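Local coordinates for D-isomer specific 2-hydroxyacid dehydrogenase family protein (PDB 3HG7) that probably acts as an NAD-dependent oxidoreductase of the D-isomer specific 2-hydroxyacid dehydrogenase family, at residues L82-R96 with F300-F312. The protein carries 1 engineered substitution. Residues are numbered along the deposited sequence; the frame is centred on the assembly and turned at random.
Sequences LDARCRRDYQLTNVR and FIDGQPLDGKIDF
Phe312 presents a ring face to Arg88 and its edge to Tyr90. Arg88 CG lies over that face, 3.5 Å from the ring centroid, a CH-pi contact. The arginine chain, extended from CG to NE (chi3 174°), runs on past Phe312 CB, and its NH1 makes a weak hydrogen bond to Leu82 O. The phenyl edge meets the face of Tyr90 in a T-shaped pair, planes at 75°, with Phe312 CZ 3.8 Å from Tyr90 CZ. Leu82 CD2 sits 4.0 Å from Phe312 CD1 and also touches Ile310 CG2, while Leu92 lies alongside Ile310, pointing the same way.

Backbones take over next: Ile310 N donates to Leu92 O (2.8 Å, 164° at the hydrogen) and Asn94 N to Gly308 O (2.9 Å), framing Thr93 and Lys309 as a non-hydrogen-bonded antiparallel pair. Thr93 CG2 leans on Leu306 CB at 3.7 Å; its OG1 turns to Gln72 and Trp70. The Gln91 side-chain amide reaches Leu306 N from OE1 and Gln304 O from NE2, each through its own water. A salt bridge from Arg96 NH2 to Asp307 OD1 (3.3 Å) closes the other end, Asp307 OD2 lying over one guanidinium face.

Strand 91-93 is outermost in a parallel five-stranded sheet, paired inward with strand 70-73. The C-terminal tail thus adds a short antiparallel bridge to this family's flavodoxin-like domain, built from both chain ends.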
# COMPACT_ATOMS: atom_id res chain seq x y z
N LEU A 82 -8.73 14.61 -1.78
CA LEU A 82 -8.83 15.16 -3.13
C LEU A 82 -10.28 15.45 -3.50
O LEU A 82 -10.57 15.94 -4.60
CB LEU A 82 -8.20 14.20 -4.15
CG LEU A 82 -6.83 13.60 -3.83
CD1 LEU A 82 -6.44 12.60 -4.91
CD2 LEU A 82 -5.74 14.64 -3.64
N ASP A 83 -11.18 15.12 -2.57
CA ASP A 83 -12.59 15.44 -2.69
C ASP A 83 -12.75 16.91 -3.06
O ASP A 83 -12.13 17.79 -2.44
CB ASP A 83 -13.28 15.12 -1.35
CG ASP A 83 -14.79 15.23 -1.39
OD1 ASP A 83 -15.35 15.93 -2.26
OD2 ASP A 83 -15.44 14.62 -0.51
N ALA A 84 -13.55 17.17 -4.10
CA ALA A 84 -13.80 18.51 -4.60
C ALA A 84 -14.40 19.45 -3.55
O ALA A 84 -14.29 20.67 -3.66
CB ALA A 84 -14.70 18.46 -5.84
N ARG A 85 -15.04 18.87 -2.54
CA ARG A 85 -15.63 19.62 -1.43
C ARG A 85 -14.58 20.17 -0.46
O ARG A 85 -14.88 21.09 0.30
CB ARG A 85 -16.63 18.76 -0.65
CG ARG A 85 -17.75 18.11 -1.48
CD ARG A 85 -18.89 17.62 -0.57
NE ARG A 85 -19.37 16.29 -0.95
CZ ARG A 85 -18.90 15.14 -0.46
NH1 ARG A 85 -17.92 15.14 0.44
NH2 ARG A 85 -19.41 13.98 -0.87
N CYS A 86 -13.37 19.60 -0.47
CA CYS A 86 -12.31 19.99 0.46
C CYS A 86 -11.46 21.14 -0.05
O CYS A 86 -11.23 21.29 -1.26
CB CYS A 86 -11.38 18.82 0.78
SG CYS A 86 -12.18 17.29 1.35
N ARG A 87 -10.96 21.93 0.91
CA ARG A 87 -10.04 23.02 0.64
C ARG A 87 -8.73 22.54 0.02
O ARG A 87 -8.29 21.41 0.23
CB ARG A 87 -9.76 23.80 1.94
CG ARG A 87 -8.82 23.09 2.93
CD ARG A 87 -8.91 23.71 4.33
NE ARG A 87 -8.60 25.15 4.30
CZ ARG A 87 -9.12 26.06 5.12
NH1 ARG A 87 -10.02 25.72 6.04
NH2 ARG A 87 -8.77 27.34 4.98
N ARG A 88 -8.10 23.44 -0.73
CA ARG A 88 -6.84 23.14 -1.38
C ARG A 88 -5.79 24.22 -1.15
O ARG A 88 -4.80 24.29 -1.87
CB ARG A 88 -7.07 22.88 -2.87
CG ARG A 88 -7.62 21.50 -3.12
CD ARG A 88 -8.26 21.36 -4.47
NE ARG A 88 -8.64 19.96 -4.70
CZ ARG A 88 -9.09 19.48 -5.86
NH1 ARG A 88 -9.42 18.20 -5.96
NH2 ARG A 88 -9.20 20.28 -6.90
N ASP A 89 -5.99 25.04 -0.12
CA ASP A 89 -5.15 26.21 0.11
C ASP A 89 -4.03 25.93 1.11
O ASP A 89 -3.78 26.75 2.01
CB ASP A 89 -6.01 27.41 0.59
CG ASP A 89 -6.84 27.07 1.83
OD1 ASP A 89 -6.80 25.90 2.28
OD2 ASP A 89 -7.52 27.96 2.35
N TYR A 90 -3.41 24.77 0.97
CA TYR A 90 -2.30 24.31 1.79
C TYR A 90 -1.48 23.26 1.01
O TYR A 90 -1.91 22.75 -0.04
CB TYR A 90 -2.82 23.71 3.13
CG TYR A 90 -3.55 22.39 2.97
CD1 TYR A 90 -4.91 22.36 2.69
CD2 TYR A 90 -2.86 21.18 3.03
CE1 TYR A 90 -5.58 21.16 2.49
CE2 TYR A 90 -3.52 19.96 2.86
CZ TYR A 90 -4.89 19.96 2.59
OH TYR A 90 -5.55 18.76 2.41
N GLN A 91 -0.30 22.94 1.53
CA GLN A 91 0.55 21.92 0.91
C GLN A 91 0.25 20.59 1.57
O GLN A 91 0.40 20.46 2.78
CB GLN A 91 2.02 22.22 1.10
CG GLN A 91 2.48 23.56 0.52
CD GLN A 91 3.95 23.54 0.20
OE1 GLN A 91 4.38 22.87 -0.73
NE2 GLN A 91 4.73 24.23 1.01
N LEU A 92 -0.15 19.62 0.77
CA LEU A 92 -0.31 18.25 1.29
C LEU A 92 0.86 17.38 0.84
O LEU A 92 1.20 17.36 -0.35
CB LEU A 92 -1.62 17.65 0.77
CG LEU A 92 -1.91 16.17 1.10
CD1 LEU A 92 -2.09 15.92 2.63
CD2 LEU A 92 -3.15 15.82 0.32
N THR A 93 1.49 16.67 1.79
CA THR A 93 2.46 15.62 1.45
C THR A 93 2.04 14.27 1.99
O THR A 93 1.38 14.18 3.03
CB THR A 93 3.86 15.94 1.98
OG1 THR A 93 3.77 16.13 3.39
CG2 THR A 93 4.44 17.21 1.33
N ASN A 94 2.41 13.21 1.30
CA ASN A 94 2.11 11.89 1.82
C ASN A 94 3.40 11.22 2.22
O ASN A 94 4.44 11.89 2.30
CB ASN A 94 1.32 11.09 0.79
CG ASN A 94 2.16 10.65 -0.39
OD1 ASN A 94 3.17 11.28 -0.72
ND2 ASN A 94 1.75 9.56 -1.04
N VAL A 95 3.35 9.90 2.45
CA VAL A 95 4.49 9.11 2.85
C VAL A 95 4.87 8.23 1.65
O VAL A 95 4.02 7.51 1.11
CB VAL A 95 4.15 8.23 4.15
CG1 VAL A 95 5.24 7.22 4.41
CG2 VAL A 95 4.01 9.12 5.36
N ARG A 96 6.11 8.36 1.18
CA ARG A 96 6.58 7.47 0.12
C ARG A 96 8.00 6.96 0.34
O ARG A 96 8.75 7.53 1.12
CB ARG A 96 6.40 8.12 -1.26
CG ARG A 96 7.23 9.36 -1.52
CD ARG A 96 7.58 9.37 -3.00
NE ARG A 96 8.75 10.18 -3.34
CZ ARG A 96 10.02 9.86 -3.09
NH1 ARG A 96 10.32 8.73 -2.45
NH2 ARG A 96 10.99 10.69 -3.46
N PHE A 300 10.48 23.03 4.58
CA PHE A 300 9.35 23.93 4.76
C PHE A 300 9.68 25.31 5.36
O PHE A 300 9.24 26.35 4.86
CB PHE A 300 8.27 23.22 5.62
CG PHE A 300 7.10 24.09 5.95
CD1 PHE A 300 6.15 24.41 4.99
CD2 PHE A 300 6.91 24.56 7.25
CE1 PHE A 300 5.04 25.23 5.30
CE2 PHE A 300 5.81 25.37 7.57
CZ PHE A 300 4.87 25.70 6.58
N ILE A 301 10.46 25.31 6.44
CA ILE A 301 10.78 26.58 7.12
C ILE A 301 11.83 27.39 6.37
O ILE A 301 12.00 28.58 6.67
CB ILE A 301 11.23 26.38 8.60
CG1 ILE A 301 12.57 25.65 8.66
CG2 ILE A 301 10.11 25.66 9.41
CD1 ILE A 301 13.09 25.47 10.06
N ASP A 302 12.47 26.77 5.38
CA ASP A 302 13.38 27.47 4.45
C ASP A 302 12.68 27.91 3.16
O ASP A 302 13.30 28.49 2.29
CB ASP A 302 14.58 26.60 4.08
CG ASP A 302 15.57 26.43 5.22
OD1 ASP A 302 15.51 27.16 6.23
OD2 ASP A 302 16.46 25.55 5.08
N GLY A 303 11.38 27.60 3.02
CA GLY A 303 10.66 27.88 1.78
C GLY A 303 10.99 27.01 0.58
O GLY A 303 10.64 27.36 -0.55
N GLN A 304 11.66 25.89 0.81
CA GLN A 304 12.05 24.97 -0.26
C GLN A 304 11.02 23.87 -0.58
O GLN A 304 10.16 23.55 0.26
CB GLN A 304 13.43 24.39 0.04
CG GLN A 304 14.48 25.53 0.09
CD GLN A 304 15.92 25.06 0.17
OE1 GLN A 304 16.79 25.61 -0.50
NE2 GLN A 304 16.17 24.05 1.00
N PRO A 305 11.08 23.31 -1.81
CA PRO A 305 10.06 22.31 -2.20
C PRO A 305 10.00 21.11 -1.29
O PRO A 305 11.04 20.56 -0.91
CB PRO A 305 10.50 21.88 -3.61
CG PRO A 305 11.40 22.95 -4.10
CD PRO A 305 12.04 23.58 -2.90
N LEU A 306 8.77 20.71 -0.94
CA LEU A 306 8.55 19.54 -0.11
C LEU A 306 8.58 18.26 -0.91
O LEU A 306 8.19 18.26 -2.09
CB LEU A 306 7.23 19.62 0.67
CG LEU A 306 6.93 20.98 1.31
CD1 LEU A 306 5.63 20.84 2.09
CD2 LEU A 306 8.12 21.28 2.23
N ASP A 307 9.07 17.21 -0.27
CA ASP A 307 9.06 15.87 -0.88
C ASP A 307 7.74 15.20 -0.53
O ASP A 307 7.17 15.44 0.53
CB ASP A 307 10.23 15.03 -0.36
CG ASP A 307 10.40 13.69 -1.15
OD1 ASP A 307 10.28 13.69 -2.40
OD2 ASP A 307 10.64 12.66 -0.50
N GLY A 308 7.26 14.38 -1.46
CA GLY A 308 6.01 13.66 -1.29
C GLY A 308 4.83 14.58 -1.53
O GLY A 308 3.71 14.29 -1.11
N LYS A 309 5.08 15.70 -2.20
CA LYS A 309 4.06 16.70 -2.40
C LYS A 309 2.99 16.17 -3.33
O LYS A 309 3.29 15.59 -4.38
CB LYS A 309 4.66 18.00 -2.98
CG LYS A 309 3.62 18.88 -3.60
CD LYS A 309 3.02 19.78 -2.57
CE LYS A 309 3.55 21.17 -2.76
NZ LYS A 309 2.56 22.07 -3.37
N ILE A 310 1.74 16.42 -2.96
CA ILE A 310 0.58 16.01 -3.72
C ILE A 310 0.05 17.17 -4.56
O ILE A 310 -0.18 18.26 -4.05
CB ILE A 310 -0.53 15.47 -2.77
CG1 ILE A 310 -0.01 14.28 -1.97
CG2 ILE A 310 -1.81 15.15 -3.53
CD1 ILE A 310 0.42 13.05 -2.79
N ASP A 311 -0.11 16.93 -5.86
CA ASP A 311 -0.68 17.92 -6.76
C ASP A 311 -2.19 17.74 -6.74
O ASP A 311 -2.69 16.69 -7.15
CB ASP A 311 -0.13 17.73 -8.18
CG ASP A 311 -0.68 18.75 -9.18
OD1 ASP A 311 -0.96 19.91 -8.81
OD2 ASP A 311 -0.84 18.37 -10.37
N PHE A 312 -2.92 18.74 -6.25
CA PHE A 312 -4.38 18.65 -6.20
C PHE A 312 -5.01 18.48 -7.61
O PHE A 312 -6.03 17.81 -7.76
CB PHE A 312 -4.97 19.83 -5.42
CG PHE A 312 -4.84 19.70 -3.92
CD1 PHE A 312 -5.38 18.60 -3.25
CD2 PHE A 312 -4.18 20.67 -3.17
CE1 PHE A 312 -5.27 18.47 -1.86
CE2 PHE A 312 -4.06 20.55 -1.78
CZ PHE A 312 -4.61 19.45 -1.13
O HOH W 1 6.59 22.50 -2.11
O HOH W 2 7.60 24.62 0.78
O HOH W 3 -0.52 20.00 -1.99